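Local coordinates for pesticidial crystal protein CRY2AA (Bacillus thuringiensis serovar kurstaki, PDB 1I5P) that binds midgut epithelial cells of dipteran and lepidopteran insect larvae and promotes their colloid-osmotic lysis, at residues Y264-V269 with D490-T495; F24-K29 with L61-G66; Y543-R548 with M620-V625; F494-I499 with A532-R537. All coordinates share one frame; numbering follows the deposited sequence.

Interaction 1 of 4, residues Y264-V269 with D490-T495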
# COMPACT_ATOMS: atom_id res chain seq x y z
N TYR A 264 -15.51 -4.66 9.82
CA TYR A 264 -15.07 -4.07 11.08
C TYR A 264 -15.47 -2.60 11.22
O TYR A 264 -15.68 -1.91 10.22
CB TYR A 264 -13.55 -4.18 11.23
CG TYR A 264 -13.03 -5.59 11.39
CD1 TYR A 264 -12.35 -6.23 10.36
CD2 TYR A 264 -13.26 -6.30 12.57
CE1 TYR A 264 -11.91 -7.55 10.49
CE2 TYR A 264 -12.82 -7.62 12.71
CZ TYR A 264 -12.15 -8.24 11.67
OH TYR A 264 -11.77 -9.55 11.79
N GLN A 265 -15.56 -2.14 12.46
CA GLN A 265 -15.88 -0.75 12.75
C GLN A 265 -14.84 -0.23 13.72
O GLN A 265 -14.37 -0.97 14.59
CB GLN A 265 -17.26 -0.61 13.40
CG GLN A 265 -18.43 -0.91 12.48
CD GLN A 265 -19.76 -0.78 13.20
OE1 GLN A 265 -20.37 0.29 13.21
NE2 GLN A 265 -20.20 -1.87 13.81
N SER A 266 -14.50 1.04 13.58
CA SER A 266 -13.53 1.68 14.46
C SER A 266 -12.20 0.92 14.39
O SER A 266 -11.63 0.54 15.41
CB SER A 266 -14.07 1.69 15.89
OG SER A 266 -13.40 2.63 16.69
N LEU A 267 -11.73 0.69 13.17
CA LEU A 267 -10.47 -0.00 12.95
C LEU A 267 -9.57 0.87 12.10
O LEU A 267 -9.80 1.05 10.90
CB LEU A 267 -10.71 -1.33 12.23
CG LEU A 267 -9.43 -2.10 11.91
CD1 LEU A 267 -8.70 -2.42 13.20
CD2 LEU A 267 -9.77 -3.37 11.15
N MET A 268 -8.54 1.43 12.73
CA MET A 268 -7.60 2.28 12.03
C MET A 268 -6.58 1.42 11.28
O MET A 268 -5.79 0.72 11.89
CB MET A 268 -6.87 3.19 13.02
CG MET A 268 -5.83 4.09 12.37
SD MET A 268 -4.75 4.92 13.57
CE MET A 268 -3.52 3.65 13.87
N VAL A 269 -6.63 1.45 9.96
CA VAL A 269 -5.69 0.68 9.15
C VAL A 269 -4.42 1.52 9.19
O VAL A 269 -4.32 2.54 8.49
CB VAL A 269 -6.21 0.55 7.71
CG1 VAL A 269 -5.21 -0.20 6.85
CG2 VAL A 269 -7.55 -0.17 7.72
N ASP A 490 -7.45 7.56 21.31
CA ASP A 490 -8.73 7.22 21.92
C ASP A 490 -9.03 5.73 21.78
O ASP A 490 -8.16 4.95 21.42
CB ASP A 490 -9.85 8.05 21.30
CG ASP A 490 -9.96 7.87 19.79
OD1 ASP A 490 -10.91 8.44 19.21
OD2 ASP A 490 -9.11 7.18 19.19
N TYR A 491 -10.27 5.34 22.09
CA TYR A 491 -10.66 3.94 22.00
C TYR A 491 -11.03 3.51 20.59
O TYR A 491 -12.18 3.22 20.28
CB TYR A 491 -11.83 3.64 22.95
CG TYR A 491 -12.08 2.16 23.15
CD1 TYR A 491 -11.07 1.23 22.93
CD2 TYR A 491 -13.32 1.70 23.60
CE1 TYR A 491 -11.27 -0.13 23.14
CE2 TYR A 491 -13.54 0.33 23.82
CZ TYR A 491 -12.51 -0.57 23.59
OH TYR A 491 -12.69 -1.92 23.81
N THR A 492 -10.01 3.47 19.73
CA THR A 492 -10.18 3.08 18.34
C THR A 492 -9.30 1.86 18.08
O THR A 492 -8.21 1.74 18.64
CB THR A 492 -9.73 4.22 17.39
OG1 THR A 492 -10.50 5.40 17.66
CG2 THR A 492 -9.91 3.81 15.94
N GLY A 493 -9.78 0.95 17.23
CA GLY A 493 -9.00 -0.23 16.91
C GLY A 493 -7.87 0.15 15.97
O GLY A 493 -7.84 1.26 15.46
N PHE A 494 -6.93 -0.76 15.74
CA PHE A 494 -5.81 -0.47 14.86
C PHE A 494 -5.13 -1.74 14.36
O PHE A 494 -5.22 -2.80 14.99
CB PHE A 494 -4.78 0.42 15.57
CG PHE A 494 -4.14 -0.22 16.77
CD1 PHE A 494 -2.84 -0.71 16.71
CD2 PHE A 494 -4.83 -0.32 17.97
CE1 PHE A 494 -2.23 -1.29 17.82
CE2 PHE A 494 -4.24 -0.90 19.10
CZ PHE A 494 -2.94 -1.39 19.02
N THR A 495 -4.44 -1.63 13.23
CA THR A 495 -3.75 -2.77 12.65
C THR A 495 -2.23 -2.62 12.75
O THR A 495 -1.71 -1.53 12.98
CB THR A 495 -4.09 -2.95 11.15
OG1 THR A 495 -3.60 -1.82 10.42
CG2 THR A 495 -5.58 -3.07 10.95
O HOH W 1 -14.51 2.30 19.24

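Interaction 2 of 4, residues F24-K29 with L61-G66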
# COMPACT_ATOMS: atom_id res chain seq x y z
N PHE A 24 -0.15 10.81 13.37
CA PHE A 24 -1.53 10.57 12.98
C PHE A 24 -2.01 11.71 12.07
O PHE A 24 -3.18 12.08 12.09
CB PHE A 24 -2.45 10.51 14.20
CG PHE A 24 -2.20 9.32 15.09
CD1 PHE A 24 -1.64 9.48 16.35
CD2 PHE A 24 -2.53 8.04 14.66
CE1 PHE A 24 -1.41 8.38 17.17
CE2 PHE A 24 -2.31 6.93 15.47
CZ PHE A 24 -1.74 7.11 16.73
N SER A 25 -1.10 12.27 11.28
CA SER A 25 -1.45 13.38 10.39
C SER A 25 -2.62 13.06 9.46
O SER A 25 -3.53 13.88 9.30
CB SER A 25 -0.23 13.84 9.59
OG SER A 25 0.52 12.74 9.09
N PHE A 26 -2.61 11.87 8.87
CA PHE A 26 -3.70 11.46 7.99
C PHE A 26 -5.02 11.46 8.75
O PHE A 26 -6.03 12.02 8.30
CB PHE A 26 -3.45 10.06 7.43
CG PHE A 26 -4.63 9.49 6.68
CD1 PHE A 26 -4.93 9.93 5.40
CD2 PHE A 26 -5.45 8.53 7.27
CE1 PHE A 26 -6.03 9.43 4.71
CE2 PHE A 26 -6.56 8.02 6.60
CZ PHE A 26 -6.85 8.47 5.31
N GLU A 27 -5.03 10.81 9.91
CA GLU A 27 -6.24 10.74 10.72
C GLU A 27 -6.72 12.13 11.17
O GLU A 27 -7.91 12.35 11.33
CB GLU A 27 -6.01 9.86 11.95
CG GLU A 27 -5.84 8.36 11.68
CD GLU A 27 -4.54 8.00 10.97
OE1 GLU A 27 -3.52 8.69 11.18
OE2 GLU A 27 -4.53 7.01 10.21
N HIS A 28 -5.78 13.06 11.36
CA HIS A 28 -6.12 14.40 11.82
C HIS A 28 -6.51 15.35 10.69
O HIS A 28 -6.94 16.47 10.93
CB HIS A 28 -4.94 14.99 12.60
CG HIS A 28 -4.71 14.35 13.93
ND1 HIS A 28 -3.50 14.39 14.58
CD2 HIS A 28 -5.55 13.66 14.74
CE1 HIS A 28 -3.60 13.76 15.74
NE2 HIS A 28 -4.84 13.31 15.86
N LYS A 29 -6.35 14.87 9.46
CA LYS A 29 -6.68 15.66 8.28
C LYS A 29 -8.14 15.52 7.90
O LYS A 29 -8.72 14.44 8.02
CB LYS A 29 -5.81 15.19 7.11
CG LYS A 29 -4.87 16.23 6.57
CD LYS A 29 -4.04 15.67 5.43
CE LYS A 29 -2.56 15.65 5.78
NZ LYS A 29 -1.72 15.12 4.67
N LEU A 61 -12.77 6.01 2.47
CA LEU A 61 -13.17 4.70 2.98
C LEU A 61 -12.35 4.32 4.21
O LEU A 61 -12.89 3.79 5.18
CB LEU A 61 -13.03 3.64 1.88
CG LEU A 61 -13.98 3.88 0.69
CD1 LEU A 61 -13.78 2.79 -0.37
CD2 LEU A 61 -15.42 3.89 1.19
N LEU A 62 -11.05 4.61 4.18
CA LEU A 62 -10.18 4.32 5.31
C LEU A 62 -10.72 5.02 6.57
O LEU A 62 -10.75 4.43 7.64
CB LEU A 62 -8.75 4.80 5.02
CG LEU A 62 -7.87 3.91 4.12
CD1 LEU A 62 -6.64 4.67 3.67
CD2 LEU A 62 -7.48 2.65 4.88
N LYS A 63 -11.16 6.26 6.42
CA LYS A 63 -11.69 7.03 7.54
C LYS A 63 -13.06 6.54 8.03
O LYS A 63 -13.38 6.67 9.21
CB LYS A 63 -11.78 8.51 7.16
CG LYS A 63 -10.43 9.21 7.13
CD LYS A 63 -10.57 10.68 6.77
CE LYS A 63 -9.27 11.42 7.00
NZ LYS A 63 -8.93 11.59 8.44
N LYS A 64 -13.87 5.99 7.12
CA LYS A 64 -15.17 5.47 7.50
C LYS A 64 -14.99 4.23 8.38
O LYS A 64 -15.66 4.07 9.41
CB LYS A 64 -15.99 5.09 6.26
CG LYS A 64 -16.68 6.27 5.59
CD LYS A 64 -17.74 6.87 6.51
CE LYS A 64 -18.51 7.98 5.80
NZ LYS A 64 -19.50 8.64 6.70
N VAL A 65 -14.09 3.36 7.95
CA VAL A 65 -13.79 2.12 8.68
C VAL A 65 -13.01 2.44 9.95
O VAL A 65 -13.13 1.74 10.96
CB VAL A 65 -12.94 1.17 7.80
CG1 VAL A 65 -12.46 -0.03 8.61
CG2 VAL A 65 -13.76 0.71 6.60
N GLY A 66 -12.21 3.50 9.89
CA GLY A 66 -11.39 3.89 11.02
C GLY A 66 -12.11 4.58 12.16
O GLY A 66 -11.51 4.88 13.19

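Interaction 3 of 4, residues Y543-R548 with M620-V625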
# COMPACT_ATOMS: atom_id res chain seq x y z
N TYR A 543 -8.69 -4.57 23.92
CA TYR A 543 -9.17 -4.93 22.60
C TYR A 543 -9.21 -6.43 22.39
O TYR A 543 -8.56 -7.19 23.11
CB TYR A 543 -8.23 -4.37 21.51
CG TYR A 543 -8.04 -2.87 21.48
CD1 TYR A 543 -7.09 -2.25 22.29
CD2 TYR A 543 -8.79 -2.07 20.62
CE1 TYR A 543 -6.89 -0.86 22.23
CE2 TYR A 543 -8.60 -0.69 20.56
CZ TYR A 543 -7.65 -0.09 21.36
OH TYR A 543 -7.48 1.28 21.31
N ASN A 544 -9.99 -6.85 21.40
CA ASN A 544 -10.03 -8.25 21.03
C ASN A 544 -8.98 -8.33 19.94
O ASN A 544 -9.01 -7.56 18.98
CB ASN A 544 -11.39 -8.66 20.45
CG ASN A 544 -12.40 -9.00 21.51
OD1 ASN A 544 -12.08 -9.65 22.50
ND2 ASN A 544 -13.64 -8.58 21.30
N LEU A 545 -8.03 -9.24 20.10
CA LEU A 545 -6.99 -9.41 19.12
C LEU A 545 -7.43 -10.40 18.06
O LEU A 545 -7.81 -11.53 18.38
CB LEU A 545 -5.69 -9.89 19.77
CG LEU A 545 -4.54 -10.24 18.83
CD1 LEU A 545 -4.05 -8.99 18.11
CD2 LEU A 545 -3.40 -10.87 19.64
N TYR A 546 -7.38 -9.97 16.81
CA TYR A 546 -7.73 -10.81 15.68
C TYR A 546 -6.50 -10.96 14.80
O TYR A 546 -5.82 -9.99 14.50
CB TYR A 546 -8.85 -10.18 14.84
CG TYR A 546 -10.23 -10.20 15.46
CD1 TYR A 546 -10.61 -9.22 16.37
CD2 TYR A 546 -11.15 -11.20 15.13
CE1 TYR A 546 -11.88 -9.22 16.94
CE2 TYR A 546 -12.43 -11.21 15.70
CZ TYR A 546 -12.79 -10.22 16.60
OH TYR A 546 -14.04 -10.24 17.17
N LEU A 547 -6.20 -12.19 14.41
CA LEU A 547 -5.07 -12.42 13.52
C LEU A 547 -5.62 -12.89 12.20
O LEU A 547 -6.33 -13.89 12.14
CB LEU A 547 -4.11 -13.47 14.09
CG LEU A 547 -3.37 -13.10 15.38
CD1 LEU A 547 -2.33 -14.17 15.69
CD2 LEU A 547 -2.69 -11.74 15.24
N ARG A 548 -5.34 -12.13 11.15
CA ARG A 548 -5.77 -12.50 9.81
C ARG A 548 -4.66 -13.41 9.30
O ARG A 548 -3.51 -12.99 9.18
CB ARG A 548 -5.92 -11.28 8.90
CG ARG A 548 -6.23 -11.63 7.45
CD ARG A 548 -6.86 -10.48 6.68
NE ARG A 548 -8.22 -10.18 7.13
CZ ARG A 548 -9.04 -9.32 6.54
NH1 ARG A 548 -8.64 -8.65 5.46
NH2 ARG A 548 -10.26 -9.12 7.02
N MET A 620 -1.02 -12.65 7.87
CA MET A 620 -1.44 -11.55 7.00
C MET A 620 -1.73 -10.19 7.63
O MET A 620 -1.37 -9.15 7.06
CB MET A 620 -2.63 -12.01 6.17
CG MET A 620 -2.28 -13.24 5.33
SD MET A 620 -3.70 -14.00 4.57
CE MET A 620 -3.99 -12.82 3.24
N ASN A 621 -2.40 -10.17 8.78
CA ASN A 621 -2.68 -8.91 9.46
C ASN A 621 -2.89 -9.11 10.95
O ASN A 621 -3.31 -10.18 11.40
CB ASN A 621 -3.92 -8.22 8.87
CG ASN A 621 -3.84 -6.69 8.95
OD1 ASN A 621 -3.05 -6.13 9.73
ND2 ASN A 621 -4.64 -6.00 8.15
N ILE A 622 -2.59 -8.06 11.70
CA ILE A 622 -2.74 -8.07 13.14
C ILE A 622 -3.69 -6.92 13.42
O ILE A 622 -3.38 -5.76 13.15
CB ILE A 622 -1.38 -7.80 13.84
CG1 ILE A 622 -0.37 -8.89 13.44
CG2 ILE A 622 -1.55 -7.76 15.35
CD1 ILE A 622 1.08 -8.54 13.77
N MET A 623 -4.87 -7.23 13.95
CA MET A 623 -5.82 -6.17 14.23
C MET A 623 -6.44 -6.20 15.61
O MET A 623 -6.93 -7.23 16.07
CB MET A 623 -6.93 -6.17 13.17
CG MET A 623 -7.48 -7.53 12.87
SD MET A 623 -6.85 -8.14 11.30
CE MET A 623 -8.20 -9.24 10.87
N PHE A 624 -6.39 -5.04 16.26
CA PHE A 624 -6.96 -4.86 17.59
C PHE A 624 -8.29 -4.16 17.38
O PHE A 624 -8.35 -3.06 16.81
CB PHE A 624 -6.04 -4.02 18.47
CG PHE A 624 -4.69 -4.63 18.69
CD1 PHE A 624 -3.71 -4.56 17.71
CD2 PHE A 624 -4.41 -5.31 19.87
CE1 PHE A 624 -2.47 -5.16 17.89
CE2 PHE A 624 -3.16 -5.91 20.06
CZ PHE A 624 -2.19 -5.83 19.07
N VAL A 625 -9.36 -4.80 17.83
CA VAL A 625 -10.70 -4.27 17.67
C VAL A 625 -11.36 -4.05 19.03
O VAL A 625 -11.21 -4.86 19.94
CB VAL A 625 -11.54 -5.25 16.82
CG1 VAL A 625 -12.92 -4.67 16.56
CG2 VAL A 625 -10.81 -5.54 15.51

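Interaction 4 of 4, residues F494-I499 with A532-R537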
# COMPACT_ATOMS: atom_id res chain seq x y z
N PHE A 494 -6.93 -0.76 15.74
CA PHE A 494 -5.81 -0.47 14.86
C PHE A 494 -5.13 -1.74 14.36
O PHE A 494 -5.22 -2.80 14.99
CB PHE A 494 -4.78 0.42 15.57
CG PHE A 494 -4.14 -0.22 16.77
CD1 PHE A 494 -2.84 -0.71 16.71
CD2 PHE A 494 -4.83 -0.32 17.97
CE1 PHE A 494 -2.23 -1.29 17.82
CE2 PHE A 494 -4.24 -0.90 19.10
CZ PHE A 494 -2.94 -1.39 19.02
N THR A 495 -4.44 -1.63 13.23
CA THR A 495 -3.75 -2.77 12.65
C THR A 495 -2.23 -2.62 12.75
O THR A 495 -1.71 -1.53 12.98
CB THR A 495 -4.09 -2.95 11.15
OG1 THR A 495 -3.60 -1.82 10.42
CG2 THR A 495 -5.58 -3.07 10.95
N ILE A 496 -1.55 -3.74 12.56
CA ILE A 496 -0.09 -3.79 12.57
C ILE A 496 0.32 -4.74 11.47
O ILE A 496 -0.07 -5.91 11.49
CB ILE A 496 0.49 -4.35 13.90
CG1 ILE A 496 0.20 -3.40 15.06
CG2 ILE A 496 2.00 -4.55 13.74
CD1 ILE A 496 0.77 -3.90 16.40
N SER A 497 1.09 -4.26 10.51
CA SER A 497 1.54 -5.12 9.43
C SER A 497 2.50 -6.14 10.01
O SER A 497 3.41 -5.79 10.77
CB SER A 497 2.26 -4.32 8.35
OG SER A 497 2.96 -5.19 7.48
N PRO A 498 2.31 -7.42 9.66
CA PRO A 498 3.17 -8.48 10.15
C PRO A 498 4.61 -8.24 9.74
O PRO A 498 5.54 -8.81 10.31
CB PRO A 498 2.58 -9.72 9.49
CG PRO A 498 1.12 -9.40 9.46
CD PRO A 498 1.14 -7.98 8.95
N ILE A 499 4.81 -7.38 8.74
CA ILE A 499 6.15 -7.07 8.25
C ILE A 499 6.92 -6.19 9.22
O ILE A 499 8.15 -6.24 9.29
CB ILE A 499 6.10 -6.36 6.87
CG1 ILE A 499 5.28 -7.18 5.87
CG2 ILE A 499 7.52 -6.12 6.36
CD1 ILE A 499 5.62 -8.66 5.81
N ALA A 532 7.38 -14.41 15.87
CA ALA A 532 7.50 -13.04 15.37
C ALA A 532 7.05 -12.12 16.50
O ALA A 532 5.91 -12.20 16.97
CB ALA A 532 6.61 -12.85 14.14
N ARG A 533 7.95 -11.25 16.95
CA ARG A 533 7.61 -10.32 18.01
C ARG A 533 7.30 -8.93 17.48
O ARG A 533 7.99 -8.42 16.61
CB ARG A 533 8.75 -10.21 19.03
CG ARG A 533 8.63 -8.97 19.92
CD ARG A 533 9.54 -9.01 21.12
NE ARG A 533 9.13 -10.07 22.05
CZ ARG A 533 9.72 -10.30 23.22
NH1 ARG A 533 10.75 -9.55 23.60
NH2 ARG A 533 9.28 -11.27 24.00
N TYR A 534 6.26 -8.32 18.05
CA TYR A 534 5.85 -6.98 17.68
C TYR A 534 5.75 -6.15 18.96
O TYR A 534 5.42 -6.67 20.02
CB TYR A 534 4.49 -7.00 16.97
CG TYR A 534 4.51 -7.85 15.73
CD1 TYR A 534 4.36 -9.23 15.80
CD2 TYR A 534 4.74 -7.28 14.48
CE1 TYR A 534 4.45 -10.03 14.67
CE2 TYR A 534 4.83 -8.07 13.34
CZ TYR A 534 4.69 -9.44 13.44
OH TYR A 534 4.83 -10.23 12.32
N THR A 535 6.06 -4.86 18.84
CA THR A 535 6.01 -3.97 19.99
C THR A 535 5.14 -2.76 19.69
O THR A 535 5.29 -2.12 18.64
CB THR A 535 7.41 -3.50 20.40
OG1 THR A 535 8.25 -4.65 20.58
CG2 THR A 535 7.36 -2.72 21.71
N LEU A 536 4.26 -2.43 20.62
CA LEU A 536 3.36 -1.31 20.44
C LEU A 536 3.27 -0.45 21.70
O LEU A 536 3.49 -0.93 22.82
CB LEU A 536 1.97 -1.83 20.06
CG LEU A 536 1.22 -2.60 21.14
CD1 LEU A 536 0.29 -1.64 21.86
CD2 LEU A 536 0.41 -3.74 20.53
N ARG A 537 2.94 0.83 21.50
CA ARG A 537 2.79 1.78 22.59
C ARG A 537 1.31 1.81 22.94
O ARG A 537 0.50 2.35 22.19
CB ARG A 537 3.25 3.17 22.13
CG ARG A 537 3.31 4.21 23.23
CD ARG A 537 4.41 3.89 24.22
NE ARG A 537 4.53 4.90 25.26
CZ ARG A 537 5.48 4.90 26.19
NH1 ARG A 537 6.40 3.95 26.19
NH2 ARG A 537 5.51 5.85 27.11

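Interaction 1 of 4, residues Y264-V269 with D490-T495
Ser-266 and Gly-493 start a short parallel pairing. Gly-493 N donates to Ser-266 O at 2.6 Å; that oxygen lies on the side of Gly-493 where a beta carbon would sit, so the glycine leaves room for it. One step on, Met-268 N gives its hydrogen to Gly-493 O at 2.8 Å, a straight bond at the hydrogen (165°), although the donor stands above the carbonyl plane. Thr-495 N then closes on Met-268 O at 3.0 Å, and the CA-H of Phe-494 also points at this oxygen.

Side chains pack on both faces of the pairing. On the Leu-267 face, Leu-267 CD1 lies over the backbone, 3.5 Å from Phe-494 N, and meets Thr-495 CG2, the two side chains crossing at about a right angle. On the Met-268 face, the chain of Met-268 bends at its last torsion (chi3 83°) and sets CE 3.9 Å from Phe-494 CB. Where the strands fray, a water joins Ser-266 OG to Tyr-491 O, giving its hydrogen to the carbonyl. There the 490-495 chain turns at Tyr-491, the centre of an inverse gamma turn, while Thr-492 OG1 donates to Asp-490 OD2 at 2.7 Å.

Farther out, Leu-267 bonds through its backbone to Val-65 at the end of helix 53-65, and the Phe-494 ring stacks on Phe-624. Tyr-491 OH is held by Ser-542 O and Thr-627 N. The direct hydrogen bonds linking the chain that leaves the helical bundle to the lectin-like C-terminal domain all run between backbone atoms and so fix its register, with Leu-267 and Met-268 packing on the two faces.

Interaction 2 of 4, residues F24-K29 with L61-G66
Lys-63 and Phe-26 carry this contact, and the lysine makes all of its polar bonds. Lys-63 NZ donates to Phe-26 O and to Lys-29 O, each at 2.9 Å; the second carbonyl is met in its own plane. A bend at chi4 (-71°) turns NZ out of the otherwise extended chain and in among the carbonyls. Phe-26 O is gripped twice, by Lys-63 NZ and by Lys-29 N, which reach it from opposite faces of its plane.

The same ammonium group stands over the face of the Phe-26 ring, 4.8 Å from NZ to the centroid and 14° off the normal, a cation-pi pair. Lys-63 CE sits over that face toward its rim.

Apolar contact completes the interface: Phe-26 CZ touches Leu-62 CD1 at 4.1 Å, the two side chains crossing at about a right angle. Ile-34 of helix 31-44 touches the side chains of Phe-26, Lys-29 and Lys-63, while Lys-29 NZ turns elsewhere, to Asp-420 and Glu-37.

Held between two backbone carbonyls and a ring face, the ammonium group makes a lysine bridge from the short, weakly bonded helix 25-28 of the N-terminal region to helix 53-65 of the toxin's helical bundle.

Interaction 3 of 4, residues Y543-R548 with M620-V625
Two neighbouring antiparallel strands of the C-terminal beta sandwich, 543-548 and 620-625, meet here, Tyr-546 facing Met-623 near the middle. That hydrogen-bonded pair is closed by Tyr-546 N to Met-623 O at 2.9 Å and Met-623 N to Tyr-546 O at 3.0 Å. Asn-544 and Val-625 repeat the pattern on one side. On the other, Arg-548 O accepts from both Met-620 N and Asn-621 N, at 2.8 and 3.1 Å, as two residues face one in a classic beta bulge.

One face is greasy. Leu-545 CD1 lies over the Phe-624 ring, 3.9 Å from its centroid, a CH-pi contact, and the two side chains run side by side. Leu-547 and Ile-622 also lie side by side, CD2 against CG1, and Leu-605 and Ile-607 of strand 602-610 close over this face.

The opposite face carries Tyr-546, Met-623 and Arg-548. Met-623 CG stands between the backbone N and the carbonyl carbon (chi1 45°), 3.6 Å from Tyr-546 CB; the bend at chi2 turns SD toward Arg-548, and CE lies 3.6 Å from Arg-548 CB. The guanidinium of Arg-548 is bound beyond the strands: NH2 reaches Ser-260 O, and NE forms a salt bridge with Asp-589.

An antiparallel strand pair packed by one face on strand 602-610 of the other sheet is what the jelly-roll, lectin-like sandwich of domain III in three-domain Cry toxins is built from.

Interaction 4 of 4, residues F494-I499 with A532-R537
Tyr-534 OH donates to Pro-498 O over 2.6 Å, the shortest polar bond between these two pieces of chain. The phenol comes in the carbonyl plane, on a lone pair, with a C=O to donor angle of 114°, and the oxygen lies at the edge of the tyrosine ring, in its plane. Pro-498 CB is 3.7 Å from Tyr-534 OH.

The acceptor sits within an ST turn: Ser-497 OG takes a hydrogen from Ile-499 N at 3.1 Å, in a turn that spans Pro-498. Beyond, Ile-499 O accepts from Tyr-444 OH.

Strand 493-496 belongs to one sheet of the C-terminal sandwich and strand 530-537 to the other. The axes of the short pieces 494-496 and 532-537 pass 10.0 Å apart at 144°, too far for backbone pairing between the strands, so side chains reach across between the facing layers.

Ile-496 fills the middle of that gap. Its CG2 rests 3.9 Å from Tyr-534 CD2 as the two side chains slide past each other in opposite directions, and its CD1 touches Leu-536 CD2 at 4.1 Å, where they cross at about a right angle. In Leu-536, CG lies between the backbone N and the carbonyl carbon (chi1 68°). The other methyl of this leucine, Leu-536 CD1, is 4.3 Å from Phe-494 CZ. Strand 617-626 borders this packing: Ile-622 and Leu-619 touch Tyr-534, while Phe-624 also meets Leu-536.

Overall arrangement
Interactions 1, 3 and 4 lie in or at the edge of the C-terminal sandwich, while interaction 2 joins the N-terminal segment to the bundle's helix 53-65. Strand 493-496 serves interactions 1 and 4 and runs next to strand 617-626 of interaction 3, so 267-268, 493-496, 617-626 and 541-550 follow one another across one sheet; interaction 4 reaches from it to the facing sheet. Interactions 1 and 3, 3 and 4, and 1 and 2 have centres about 10 Å apart; 2 touches 1 at the end of helix 53-65. Along the chain the order is 2, 1, 4, 3, interaction 4 beginning where 1 ends, and interaction 1 ties the bundle's exit to the sandwich.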